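Side-chain contacts in homocysteine S-methyltransferase (Escherichia coli, PDB 5DMM), which catalyses zinc-dependent methyl transfer from S-methylmethionine, or less efficiently S-adenosylmethionine, to homocysteine, yielding methionine: residues Ala9-Gln14 with Gly288-Gly293; Glu28-Asn33 with His55-Arg60; Leu34-Trp39 with Ala79-Asp84; Lys94-Ala99 with Leu158-Asp163; Gly137-Ser142 with Phe173-Ala178. All blocks are in the same frame, centred on the assembly; numbering follows the deposited sequence.

Interaction 1: residues Ala9-Gln14 with Gly288-Gly293; sequences ALLDKQ and GARLIG
The guanidinium of Arg290 reaches from its strand to the end of helix 8-11 and gives one nitrogen, NH2, to two backbone carbonyls. Arg290 NH2 bonds to Leu11 O at 2.8 Å, in the carbonyl plane on a lone pair, although this oxygen lies 21° out of the guanidinium plane. The second bond, from Arg290 NH2 to Gln14 O at 2.9 Å, keeps close to the guanidinium plane but meets its carbonyl tilted. Both bonds are bent at the hydrogen. The close packing is on one face of the guanidinium, where Leu11 CD2 sits 3.7 Å above the plane toward the rim and Leu11 CB comes to 3.7 Å from Arg290 NH2. A bend at chi3 (71°) turns the arginine chain toward that leucine. The outer side is looser: Asp12 OD1 stays 6.6 Å from Arg290 NH1, too far for a salt bridge, and Asp12 is exposed. Arg290 NE is held by Asp15 O, while the Gln14 amide turns to Gln64. Strand 289-292 of the TIM barrel runs between strands 17-18 and 250-253, so Arg290 ties the N-terminal helix to the barrel wall, with Leu11 also resting on Pro249.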
# COMPACT_ATOMS: atom_id res chain seq x y z
N ALA A 9 -8.08 14.53 -9.22
CA ALA A 9 -9.21 14.32 -10.12
C ALA A 9 -10.31 13.51 -9.45
O ALA A 9 -11.49 13.86 -9.51
CB ALA A 9 -8.75 13.64 -11.39
N LEU A 10 -9.92 12.41 -8.79
CA LEU A 10 -10.88 11.57 -8.10
C LEU A 10 -11.45 12.26 -6.87
O LEU A 10 -12.65 12.19 -6.61
CB LEU A 10 -10.24 10.23 -7.71
CG LEU A 10 -10.10 9.19 -8.82
CD1 LEU A 10 -9.32 7.99 -8.32
CD2 LEU A 10 -11.46 8.74 -9.32
N LEU A 11 -10.59 12.94 -6.11
CA LEU A 11 -11.05 13.54 -4.85
C LEU A 11 -11.80 14.84 -5.07
O LEU A 11 -12.46 15.34 -4.16
CB LEU A 11 -9.87 13.76 -3.90
CG LEU A 11 -9.20 12.49 -3.32
CD1 LEU A 11 -8.21 12.86 -2.22
CD2 LEU A 11 -10.21 11.47 -2.81
N ASP A 12 -11.72 15.40 -6.28
CA ASP A 12 -12.55 16.55 -6.63
C ASP A 12 -13.98 16.13 -6.93
O ASP A 12 -14.88 16.97 -6.97
CB ASP A 12 -11.98 17.30 -7.85
CG ASP A 12 -10.73 18.10 -7.52
OD1 ASP A 12 -10.35 18.18 -6.33
OD2 ASP A 12 -10.12 18.67 -8.45
N LYS A 13 -14.21 14.83 -7.14
CA LYS A 13 -15.49 14.36 -7.65
C LYS A 13 -16.29 13.50 -6.66
O LYS A 13 -17.49 13.30 -6.84
CB LYS A 13 -15.26 13.56 -8.93
CG LYS A 13 -16.15 13.96 -10.08
CD LYS A 13 -15.59 13.47 -11.40
CE LYS A 13 -15.42 11.96 -11.39
NZ LYS A 13 -14.90 11.46 -12.70
N GLN A 14 -15.63 13.00 -5.63
CA GLN A 14 -16.28 12.12 -4.67
C GLN A 14 -15.52 12.19 -3.35
O GLN A 14 -14.33 12.47 -3.35
CB GLN A 14 -16.31 10.69 -5.20
CG GLN A 14 -14.93 10.21 -5.60
CD GLN A 14 -14.95 9.17 -6.71
OE1 GLN A 14 -15.03 7.97 -6.44
NE2 GLN A 14 -14.87 9.63 -7.95
N GLY A 288 -11.97 12.00 8.50
CA GLY A 288 -11.08 12.50 7.46
C GLY A 288 -10.49 11.45 6.53
O GLY A 288 -9.64 11.77 5.70
N ALA A 289 -10.94 10.21 6.67
CA ALA A 289 -10.47 9.15 5.76
C ALA A 289 -11.09 9.38 4.39
O ALA A 289 -12.29 9.66 4.28
CB ALA A 289 -10.83 7.76 6.28
N ARG A 290 -10.27 9.31 3.34
CA ARG A 290 -10.79 9.41 1.98
C ARG A 290 -10.24 8.32 1.05
O ARG A 290 -10.63 8.24 -0.11
CB ARG A 290 -10.49 10.79 1.40
CG ARG A 290 -11.15 11.91 2.19
CD ARG A 290 -11.05 13.25 1.49
NE ARG A 290 -11.90 13.29 0.30
CZ ARG A 290 -11.91 14.28 -0.59
NH1 ARG A 290 -11.11 15.33 -0.43
NH2 ARG A 290 -12.72 14.20 -1.63
N LEU A 291 -9.33 7.50 1.57
CA LEU A 291 -8.84 6.34 0.82
C LEU A 291 -9.06 5.14 1.72
O LEU A 291 -8.43 5.04 2.77
CB LEU A 291 -7.35 6.47 0.45
CG LEU A 291 -6.94 7.39 -0.70
CD1 LEU A 291 -7.13 8.85 -0.34
CD2 LEU A 291 -5.48 7.17 -1.13
N ILE A 292 -9.96 4.25 1.31
CA ILE A 292 -10.42 3.18 2.18
C ILE A 292 -10.37 1.82 1.47
O ILE A 292 -10.86 1.67 0.35
CB ILE A 292 -11.85 3.46 2.67
CG1 ILE A 292 -11.89 4.83 3.36
CG2 ILE A 292 -12.34 2.36 3.61
CD1 ILE A 292 -13.19 5.16 4.02
N GLY A 293 -9.76 0.84 2.11
CA GLY A 293 -9.74 -0.51 1.57
C GLY A 293 -9.53 -1.54 2.66
O GLY A 293 -9.90 -1.31 3.80

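Interaction 2: residues Glu28-Asn33 with His55-Arg60; sequences EARGCN and HLDYYR
A single ion pair makes this contact: Arg30 and Asp57 meet although their CA atoms, the nearest across the two segments, are 12.2 Å apart. The fold is a TIM barrel, and the bridge joins the exposed C-terminal end of the short helix 24-29 to the outer helix 48-61. The short helix closes in a Schellman motif with Gly31, at positive phi, as the C-prime residue, and Arg30 is where the chain leaves helical angles. From there its side chain runs out extended from CG to NE, which lets the guanidinium span the gap. Asp57 answers from the middle of a helical turn with CG anti to the backbone N (chi1 -152°), aiming its carboxylate at the arginine. The two groups do not lie flat against each other: their planes are 79° apart, so a bidentate, coplanar pairing is not formed, and one carboxylate oxygen takes one guanidinium nitrogen. Arg30 NH2 has a second partner in Glu26, and Glu26 OE1 also lies close to Asp57 OD2; the arginine would thus probably offset the repulsion between these two acids. Arg30 NH1 also makes a long, weak ion pair with Glu53. Pro300, at the start of helix 300-309, packs against Asp57. The bridge itself is short, with Asp57 OD2 lying 2.7 Å from Arg30 NH2 at the edge of the guanidinium, near its plane.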
# COMPACT_ATOMS: atom_id res chain seq x y z
N GLU A 28 -4.77 -17.93 -2.94
CA GLU A 28 -4.97 -19.21 -2.27
C GLU A 28 -6.30 -19.88 -2.63
O GLU A 28 -6.36 -21.10 -2.81
CB GLU A 28 -4.89 -19.02 -0.76
CG GLU A 28 -3.50 -18.67 -0.27
CD GLU A 28 -3.39 -18.74 1.23
OE1 GLU A 28 -4.42 -18.50 1.90
OE2 GLU A 28 -2.29 -19.06 1.74
N ALA A 29 -7.36 -19.09 -2.74
CA ALA A 29 -8.66 -19.61 -3.16
C ALA A 29 -8.57 -20.22 -4.56
O ALA A 29 -9.30 -21.16 -4.88
CB ALA A 29 -9.72 -18.52 -3.12
N ARG A 30 -7.68 -19.69 -5.40
CA ARG A 30 -7.53 -20.16 -6.77
C ARG A 30 -6.50 -21.28 -6.86
O ARG A 30 -6.16 -21.73 -7.96
CB ARG A 30 -7.16 -18.99 -7.69
CG ARG A 30 -8.29 -17.93 -7.77
CD ARG A 30 -7.96 -16.72 -8.65
NE ARG A 30 -8.88 -15.60 -8.41
CZ ARG A 30 -9.91 -15.29 -9.19
NH1 ARG A 30 -10.17 -15.99 -10.27
NH2 ARG A 30 -10.70 -14.26 -8.87
N GLY A 31 -6.01 -21.75 -5.72
CA GLY A 31 -5.15 -22.92 -5.67
C GLY A 31 -3.68 -22.70 -5.37
O GLY A 31 -2.90 -23.65 -5.31
N CYS A 32 -3.28 -21.45 -5.18
CA CYS A 32 -1.87 -21.15 -4.91
C CYS A 32 -1.40 -21.56 -3.52
O CYS A 32 -2.10 -21.36 -2.53
CB CYS A 32 -1.62 -19.66 -5.09
SG CYS A 32 -1.57 -19.18 -6.81
N ASN A 33 -0.21 -22.14 -3.47
CA ASN A 33 0.46 -22.38 -2.20
C ASN A 33 1.48 -21.29 -1.95
O ASN A 33 2.50 -21.22 -2.63
CB ASN A 33 1.13 -23.76 -2.17
CG ASN A 33 2.10 -23.91 -1.02
OD1 ASN A 33 3.31 -24.00 -1.22
ND2 ASN A 33 1.57 -23.93 0.21
N HIS A 55 -6.48 -8.59 -9.45
CA HIS A 55 -6.61 -7.14 -9.61
C HIS A 55 -7.93 -6.81 -10.33
O HIS A 55 -8.66 -5.89 -9.95
CB HIS A 55 -5.42 -6.56 -10.39
CG HIS A 55 -4.14 -6.52 -9.62
ND1 HIS A 55 -4.03 -5.96 -8.37
CD2 HIS A 55 -2.89 -6.95 -9.95
CE1 HIS A 55 -2.77 -6.05 -7.95
NE2 HIS A 55 -2.07 -6.64 -8.89
N LEU A 56 -8.25 -7.59 -11.36
CA LEU A 56 -9.48 -7.37 -12.10
C LEU A 56 -10.69 -7.61 -11.20
O LEU A 56 -11.67 -6.85 -11.24
CB LEU A 56 -9.54 -8.29 -13.33
CG LEU A 56 -10.84 -8.25 -14.14
CD1 LEU A 56 -11.09 -6.85 -14.69
CD2 LEU A 56 -10.81 -9.30 -15.25
N ASP A 57 -10.61 -8.65 -10.38
CA ASP A 57 -11.63 -8.95 -9.37
C ASP A 57 -11.93 -7.76 -8.45
O ASP A 57 -13.09 -7.44 -8.16
CB ASP A 57 -11.15 -10.14 -8.54
CG ASP A 57 -12.27 -10.95 -7.96
OD1 ASP A 57 -13.32 -10.36 -7.59
OD2 ASP A 57 -12.10 -12.19 -7.88
N TYR A 58 -10.87 -7.11 -7.99
CA TYR A 58 -11.05 -5.97 -7.10
C TYR A 58 -11.61 -4.75 -7.83
O TYR A 58 -12.45 -4.03 -7.27
CB TYR A 58 -9.73 -5.61 -6.40
CG TYR A 58 -9.47 -6.45 -5.16
CD1 TYR A 58 -10.29 -6.33 -4.04
CD2 TYR A 58 -8.40 -7.35 -5.10
CE1 TYR A 58 -10.08 -7.07 -2.91
CE2 TYR A 58 -8.18 -8.12 -3.95
CZ TYR A 58 -9.04 -7.96 -2.86
OH TYR A 58 -8.87 -8.67 -1.70
N TYR A 59 -11.17 -4.49 -9.06
CA TYR A 59 -11.76 -3.38 -9.81
C TYR A 59 -13.26 -3.63 -10.02
O TYR A 59 -14.06 -2.70 -9.97
CB TYR A 59 -11.06 -3.17 -11.15
CG TYR A 59 -9.70 -2.47 -11.14
CD1 TYR A 59 -9.50 -1.26 -10.47
CD2 TYR A 59 -8.63 -3.01 -11.85
CE1 TYR A 59 -8.26 -0.61 -10.50
CE2 TYR A 59 -7.39 -2.37 -11.88
CZ TYR A 59 -7.21 -1.18 -11.20
OH TYR A 59 -5.99 -0.54 -11.22
N ARG A 60 -13.64 -4.88 -10.26
CA ARG A 60 -15.04 -5.25 -10.41
C ARG A 60 -15.83 -5.01 -9.13
O ARG A 60 -16.98 -4.59 -9.17
CB ARG A 60 -15.19 -6.71 -10.83
CG ARG A 60 -14.84 -6.99 -12.27
CD ARG A 60 -15.04 -8.46 -12.61
NE ARG A 60 -14.99 -8.66 -14.05
CZ ARG A 60 -14.57 -9.77 -14.64
NH1 ARG A 60 -14.15 -10.79 -13.89
NH2 ARG A 60 -14.56 -9.86 -15.96

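Interaction 3: residues Leu34-Trp39 with Ala79-Asp84; sequences LADSLW and AARGLD
Leu38 lays its CD1 methyl over the centre of one face of the Arg81 guanidinium, 3.8 Å above the plane. The same methyl follows the arginine back along its chain, 3.9 Å from Arg81 CG, and reaches Ala80 CB at 4.2 Å. Arg81 is folded rather than extended: the bend at chi2 brings its chain back along the leucine and leaves the flat head pointing at Asp36. That carboxylate comes from the opposite direction, and its plane stands 76° from the guanidinium plane. Asp36 OD1 makes the salt bridge, 2.9 Å from Arg81 NH2, and this nitrogen lies over the face of the carboxylate, with Asp36 OD2 nearly as close to Arg81 NH2 at 3.1 Å. Asp36 OD1 also accepts the backbone N-H of Leu38 at 2.6 Å, forming an Asx turn inside a type I beta turn from Asp36 to Trp39. The N-H approaches from above the carboxylate plane, 37° out of it. With CG set between the backbone N and the carbonyl carbon (chi1 67°), the carboxylate can serve the turn from one face and the arginine from the other. An alanine in place of Asp36 is likely to leave the Arg81 charge without its mate and the Leu38 N-H without its side-chain acceptor. Both segments are loops of the TIM barrel surface: 34-39 leads into helix 39-46, and 79-84 joins helix 75-78 to helix 85-109. Asp84 caps the N-terminus of that last helix, while Leu83 packs on its Ser88 and Leu91.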
# COMPACT_ATOMS: atom_id res chain seq x y z
N LEU A 34 1.19 -20.43 -0.98
CA LEU A 34 2.09 -19.34 -0.65
C LEU A 34 2.90 -19.74 0.58
O LEU A 34 2.56 -19.39 1.70
CB LEU A 34 1.31 -18.04 -0.40
CG LEU A 34 0.25 -17.68 -1.46
CD1 LEU A 34 -0.37 -16.30 -1.17
CD2 LEU A 34 0.82 -17.74 -2.87
N ALA A 35 3.99 -20.46 0.34
CA ALA A 35 4.72 -21.15 1.40
C ALA A 35 5.58 -20.24 2.27
O ALA A 35 5.82 -20.54 3.44
CB ALA A 35 5.59 -22.25 0.78
N ASP A 36 6.05 -19.14 1.70
CA ASP A 36 6.94 -18.24 2.43
C ASP A 36 6.70 -16.80 2.01
O ASP A 36 5.92 -16.54 1.10
CB ASP A 36 8.39 -18.62 2.20
CG ASP A 36 8.83 -18.40 0.77
OD1 ASP A 36 9.27 -17.27 0.47
OD2 ASP A 36 8.71 -19.33 -0.05
N SER A 37 7.40 -15.87 2.65
CA SER A 37 7.17 -14.45 2.40
C SER A 37 7.69 -13.98 1.05
O SER A 37 7.44 -12.84 0.66
CB SER A 37 7.81 -13.61 3.51
OG SER A 37 9.22 -13.58 3.37
N LEU A 38 8.42 -14.83 0.33
CA LEU A 38 8.90 -14.42 -0.98
C LEU A 38 8.03 -15.02 -2.07
O LEU A 38 8.48 -15.19 -3.21
CB LEU A 38 10.37 -14.81 -1.20
CG LEU A 38 11.38 -14.28 -0.17
CD1 LEU A 38 12.80 -14.69 -0.55
CD2 LEU A 38 11.25 -12.76 -0.00
N TRP A 39 6.78 -15.34 -1.73
CA TRP A 39 5.91 -16.04 -2.67
C TRP A 39 5.71 -15.25 -3.96
O TRP A 39 5.47 -15.84 -5.01
CB TRP A 39 4.55 -16.36 -2.04
CG TRP A 39 3.76 -15.16 -1.58
CD1 TRP A 39 3.69 -14.66 -0.31
CD2 TRP A 39 2.93 -14.31 -2.39
NE1 TRP A 39 2.87 -13.56 -0.28
CE2 TRP A 39 2.39 -13.33 -1.54
CE3 TRP A 39 2.58 -14.30 -3.74
CZ2 TRP A 39 1.52 -12.33 -2.00
CZ3 TRP A 39 1.73 -13.30 -4.20
CH2 TRP A 39 1.21 -12.33 -3.33
N ALA A 79 17.32 -11.88 -3.34
CA ALA A 79 18.67 -12.45 -3.49
C ALA A 79 18.71 -13.85 -2.88
O ALA A 79 19.52 -14.68 -3.28
CB ALA A 79 19.71 -11.57 -2.84
N ALA A 80 17.81 -14.13 -1.94
CA ALA A 80 17.72 -15.48 -1.38
C ALA A 80 17.14 -16.46 -2.39
O ALA A 80 17.15 -17.67 -2.16
CB ALA A 80 16.87 -15.48 -0.11
N ARG A 81 16.64 -15.96 -3.51
CA ARG A 81 16.12 -16.83 -4.57
C ARG A 81 17.07 -16.86 -5.77
O ARG A 81 16.71 -17.33 -6.84
CB ARG A 81 14.73 -16.37 -5.01
CG ARG A 81 13.67 -16.52 -3.94
CD ARG A 81 13.44 -17.99 -3.62
NE ARG A 81 12.41 -18.17 -2.60
CZ ARG A 81 12.67 -18.43 -1.33
NH1 ARG A 81 13.92 -18.54 -0.90
NH2 ARG A 81 11.67 -18.59 -0.47
N GLY A 82 18.27 -16.34 -5.57
CA GLY A 82 19.29 -16.32 -6.61
C GLY A 82 19.10 -15.28 -7.70
O GLY A 82 19.71 -15.38 -8.76
N LEU A 83 18.25 -14.28 -7.45
CA LEU A 83 18.01 -13.20 -8.42
C LEU A 83 18.89 -12.00 -8.11
O LEU A 83 19.06 -11.63 -6.94
CB LEU A 83 16.53 -12.78 -8.42
CG LEU A 83 15.50 -13.89 -8.69
CD1 LEU A 83 14.08 -13.38 -8.55
CD2 LEU A 83 15.71 -14.52 -10.06
N ASP A 84 19.47 -11.39 -9.15
CA ASP A 84 20.24 -10.18 -8.93
C ASP A 84 19.32 -8.97 -9.02
O ASP A 84 18.09 -9.13 -9.13
CB ASP A 84 21.46 -10.07 -9.89
CG ASP A 84 21.08 -9.77 -11.35
OD1 ASP A 84 19.90 -9.70 -11.71
OD2 ASP A 84 22.03 -9.63 -12.17

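Interaction 4: residues Lys94-Ala99 with Leu158-Asp163; sequences KSVELA and LDAGAD
Val96 points its branched side chain from helix 85-109 straight at the turn that ends helix 143-159, and its two methyls divide the work. CG2 lies beside Ala160, 3.9 Å from Ala160 CB, and the branch point itself is closer still, with Val96 CB 3.7 Å from Ala160 CB. The other methyl, CG1, is anti to the backbone N (chi1 -176°), which swings it past the alanine methyl and onto the backbone of the turn. There Val96 CG1 touches Ala160 O and Ala162 N, each at 3.6 Å, and reaches Ala162 CB more loosely at 4.4 Å. Ala160 directs its methyl at the valine, whereas the methyl of Ala162 points past it and is met only by CG1. Their small side chains allow the backbones to come near, with Val96 CA 6.2 Å from Ala160 CA. Between the alanines, Gly161 has positive phi and forms a Schellman motif that stops helix 143-159 and turns the chain into strand 164-170 of the TIM barrel. Two neighbouring outer helices are thereby packed together at the point where one hands over to the barrel wall. Polar links flank the apolar patch: Arg100 donates a weak bond to Ala160 O, and Asp163 OD2 pairs with Arg103, both arginines belonging to helix 85-109. On its other sides this helix meets helices 39-46 and 48-61, with Leu98 packing against Leu44 and Ile51.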
# COMPACT_ATOMS: atom_id res chain seq x y z
N LYS A 94 7.00 -6.03 -13.34
CA LYS A 94 5.94 -6.94 -13.74
C LYS A 94 4.69 -6.81 -12.86
O LYS A 94 3.57 -6.90 -13.35
CB LYS A 94 6.43 -8.38 -13.71
CG LYS A 94 5.39 -9.40 -14.14
CD LYS A 94 5.10 -9.29 -15.63
CE LYS A 94 4.46 -10.57 -16.16
NZ LYS A 94 5.40 -11.72 -16.11
N SER A 95 4.90 -6.57 -11.56
CA SER A 95 3.78 -6.44 -10.63
C SER A 95 2.91 -5.25 -11.01
O SER A 95 1.69 -5.29 -10.83
CB SER A 95 4.28 -6.32 -9.17
OG SER A 95 4.75 -5.02 -8.86
N VAL A 96 3.54 -4.20 -11.54
CA VAL A 96 2.84 -3.01 -12.02
C VAL A 96 2.16 -3.29 -13.34
O VAL A 96 1.02 -2.91 -13.55
CB VAL A 96 3.80 -1.81 -12.21
CG1 VAL A 96 3.00 -0.55 -12.62
CG2 VAL A 96 4.57 -1.54 -10.93
N GLU A 97 2.87 -3.98 -14.22
CA GLU A 97 2.33 -4.32 -15.53
C GLU A 97 1.03 -5.12 -15.41
O GLU A 97 0.07 -4.86 -16.13
CB GLU A 97 3.38 -5.10 -16.33
CG GLU A 97 2.97 -5.48 -17.74
CD GLU A 97 3.99 -6.41 -18.39
OE1 GLU A 97 5.21 -6.22 -18.18
OE2 GLU A 97 3.57 -7.36 -19.10
N LEU A 98 1.00 -6.08 -14.48
CA LEU A 98 -0.18 -6.94 -14.33
C LEU A 98 -1.37 -6.14 -13.81
O LEU A 98 -2.50 -6.39 -14.21
CB LEU A 98 0.11 -8.11 -13.40
CG LEU A 98 1.11 -9.14 -13.94
CD1 LEU A 98 1.54 -10.07 -12.82
CD2 LEU A 98 0.46 -9.93 -15.08
N ALA A 99 -1.11 -5.18 -12.93
CA ALA A 99 -2.21 -4.34 -12.45
C ALA A 99 -2.70 -3.41 -13.57
O ALA A 99 -3.90 -3.15 -13.69
CB ALA A 99 -1.78 -3.52 -11.21
N LEU A 158 8.21 3.14 -10.52
CA LEU A 158 7.95 4.37 -11.26
C LEU A 158 8.18 4.14 -12.76
O LEU A 158 7.37 4.56 -13.59
CB LEU A 158 8.83 5.52 -10.74
CG LEU A 158 8.54 5.99 -9.31
CD1 LEU A 158 9.56 7.02 -8.81
CD2 LEU A 158 7.13 6.56 -9.20
N ASP A 159 9.27 3.46 -13.10
CA ASP A 159 9.59 3.21 -14.51
C ASP A 159 8.55 2.34 -15.19
O ASP A 159 8.35 2.46 -16.40
CB ASP A 159 10.96 2.55 -14.65
CG ASP A 159 12.10 3.50 -14.40
OD1 ASP A 159 11.87 4.73 -14.45
OD2 ASP A 159 13.22 3.03 -14.14
N ALA A 160 7.92 1.46 -14.43
CA ALA A 160 6.88 0.59 -14.96
C ALA A 160 5.53 1.32 -15.08
O ALA A 160 4.57 0.78 -15.62
CB ALA A 160 6.72 -0.66 -14.10
N GLY A 161 5.46 2.54 -14.55
CA GLY A 161 4.27 3.36 -14.70
C GLY A 161 3.23 3.35 -13.59
O GLY A 161 2.07 3.62 -13.86
N ALA A 162 3.63 3.03 -12.36
CA ALA A 162 2.75 3.25 -11.20
C ALA A 162 2.30 4.71 -11.14
O ALA A 162 3.10 5.61 -11.39
CB ALA A 162 3.48 2.86 -9.91
N ASP A 163 1.03 4.94 -10.81
CA ASP A 163 0.51 6.30 -10.65
C ASP A 163 1.01 6.91 -9.37
O ASP A 163 1.24 8.13 -9.30
CB ASP A 163 -1.02 6.30 -10.68
CG ASP A 163 -1.56 5.76 -11.98
OD1 ASP A 163 -1.20 6.32 -13.04
OD2 ASP A 163 -2.32 4.76 -11.94

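Interaction 5: residues Gly137-Ser142 with Phe173-Ala178; sequences GDYHCS and FSEIEA
Glu175 OE1 accepts a short hydrogen bond from Tyr139 OH, 2.6 Å away. The hydroxyl arrives on the syn side of the carboxylate, 18° out of its plane, while the oxygen lies at the edge of the ring, near the ring plane; the two planes are turned 78° apart. CG of Glu175 anti to its backbone N (chi1 173°), with the chain extended beyond, carries the carboxylate from helix 173-183 to the hydroxyl. Its other oxygen, OE2, accepts from His150 NE2 and Tyr125 N; with donors on both oxygens, this buried carboxylate would probably be helped to stay ionised. Tyr125 also packs edge-to-face with Tyr139. A water adds a second link: Ser174 OG accepts from it at 2.8 Å, and Cys141 N donates to it at 3.1 Å. A phenylalanine in place of Tyr139 would probably leave Glu175 OE1 without this donor and the 137-142 loop less firmly tied to the helix. Asp138 and His140, flanking the tyrosine in sequence, bind zinc in this crystal, away from the site at Cys229 and Cys295. A buried tyrosine-carboxylate hydrogen bond thus joins the loop before helix 143-159 to helix 173-183 of the TIM barrel.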
# COMPACT_ATOMS: atom_id res chain seq x y z
N GLY A 137 9.21 -2.32 14.54
CA GLY A 137 10.07 -1.25 14.06
C GLY A 137 11.39 -1.08 14.79
O GLY A 137 12.06 -0.06 14.63
N ASP A 138 11.79 -2.07 15.58
CA ASP A 138 13.05 -1.94 16.29
C ASP A 138 14.19 -2.52 15.48
O ASP A 138 14.70 -3.60 15.77
CB ASP A 138 13.00 -2.60 17.67
CG ASP A 138 14.20 -2.22 18.54
OD1 ASP A 138 15.02 -1.38 18.11
OD2 ASP A 138 14.32 -2.74 19.67
N TYR A 139 14.58 -1.79 14.44
CA TYR A 139 15.74 -2.13 13.66
C TYR A 139 16.50 -0.85 13.31
O TYR A 139 15.93 0.26 13.39
CB TYR A 139 15.36 -2.91 12.41
CG TYR A 139 14.18 -2.41 11.60
CD1 TYR A 139 12.97 -3.10 11.61
CD2 TYR A 139 14.28 -1.27 10.79
CE1 TYR A 139 11.89 -2.67 10.85
CE2 TYR A 139 13.19 -0.84 10.03
CZ TYR A 139 12.01 -1.55 10.06
OH TYR A 139 10.96 -1.16 9.29
N HIS A 140 17.77 -1.00 12.97
CA HIS A 140 18.66 0.15 12.84
C HIS A 140 19.46 0.10 11.54
O HIS A 140 20.24 -0.82 11.32
CB HIS A 140 19.61 0.21 14.04
CG HIS A 140 18.91 0.34 15.36
ND1 HIS A 140 18.51 1.55 15.88
CD2 HIS A 140 18.52 -0.59 16.26
CE1 HIS A 140 17.91 1.36 17.04
NE2 HIS A 140 17.91 0.07 17.29
N CYS A 141 19.25 1.10 10.70
CA CYS A 141 20.00 1.26 9.46
C CYS A 141 20.37 2.72 9.29
O CYS A 141 19.63 3.60 9.73
CB CYS A 141 19.18 0.79 8.24
SG CYS A 141 18.66 -0.95 8.26
N SER A 142 21.50 2.99 8.66
CA SER A 142 21.84 4.36 8.30
C SER A 142 20.83 4.87 7.27
O SER A 142 20.13 4.07 6.66
CB SER A 142 23.26 4.46 7.74
OG SER A 142 23.38 3.67 6.57
N PHE A 173 10.38 5.38 12.33
CA PHE A 173 10.47 6.80 12.00
C PHE A 173 11.70 7.14 11.17
O PHE A 173 11.61 7.91 10.21
CB PHE A 173 10.47 7.63 13.29
CG PHE A 173 10.33 9.11 13.07
CD1 PHE A 173 9.37 9.62 12.21
CD2 PHE A 173 11.13 10.00 13.77
CE1 PHE A 173 9.23 11.00 12.03
CE2 PHE A 173 11.00 11.38 13.59
CZ PHE A 173 10.05 11.88 12.72
N SER A 174 12.85 6.58 11.54
CA SER A 174 14.08 6.91 10.81
C SER A 174 13.96 6.41 9.36
O SER A 174 14.43 7.07 8.44
CB SER A 174 15.32 6.32 11.50
OG SER A 174 15.37 4.91 11.40
N GLU A 175 13.30 5.27 9.17
CA GLU A 175 13.09 4.76 7.81
C GLU A 175 12.08 5.64 7.05
O GLU A 175 12.24 5.90 5.86
CB GLU A 175 12.62 3.30 7.85
CG GLU A 175 12.20 2.74 6.49
CD GLU A 175 11.73 1.30 6.57
OE1 GLU A 175 11.23 0.88 7.64
OE2 GLU A 175 11.87 0.59 5.56
N ILE A 176 11.06 6.13 7.75
CA ILE A 176 10.10 7.03 7.13
C ILE A 176 10.80 8.29 6.62
O ILE A 176 10.54 8.75 5.50
CB ILE A 176 8.96 7.39 8.12
CG1 ILE A 176 8.03 6.17 8.28
CG2 ILE A 176 8.19 8.60 7.62
CD1 ILE A 176 7.09 6.25 9.48
N GLU A 177 11.71 8.85 7.42
CA GLU A 177 12.51 10.01 7.00
C GLU A 177 13.34 9.71 5.76
O GLU A 177 13.35 10.48 4.80
CB GLU A 177 13.44 10.46 8.13
CG GLU A 177 12.77 10.73 9.45
CD GLU A 177 13.77 10.92 10.58
OE1 GLU A 177 14.96 11.19 10.30
OE2 GLU A 177 13.36 10.79 11.76
N ALA A 178 14.06 8.59 5.81
CA ALA A 178 14.90 8.15 4.70
C ALA A 178 14.10 8.00 3.41
O ALA A 178 14.52 8.43 2.33
CB ALA A 178 15.58 6.83 5.04
O HOH W 1 17.43 3.16 12.17

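Overall arrangement
All five contacts belong to one TIM barrel, and interactions 2 to 5 are nested within the span closed by interaction 1. Interactions 1, 2 and 3 lie at the surface, each using an arginine: on backbone carbonyls in the first, on carboxylates in the other two. Interaction 4 is partly buried and apolar; interaction 5 is buried and polar, its carboxylate paired with a neutral hydroxyl. Helix 143-159 links these two, its end in interaction 4 and the loop before it in interaction 5. His55 of interaction 2 packs on Ala99 of interaction 4, and Glu28 touches Leu34 of interaction 3. Interactions 1 and 3 lie on opposite sides of the chain's centre, their centres about 35 Å apart.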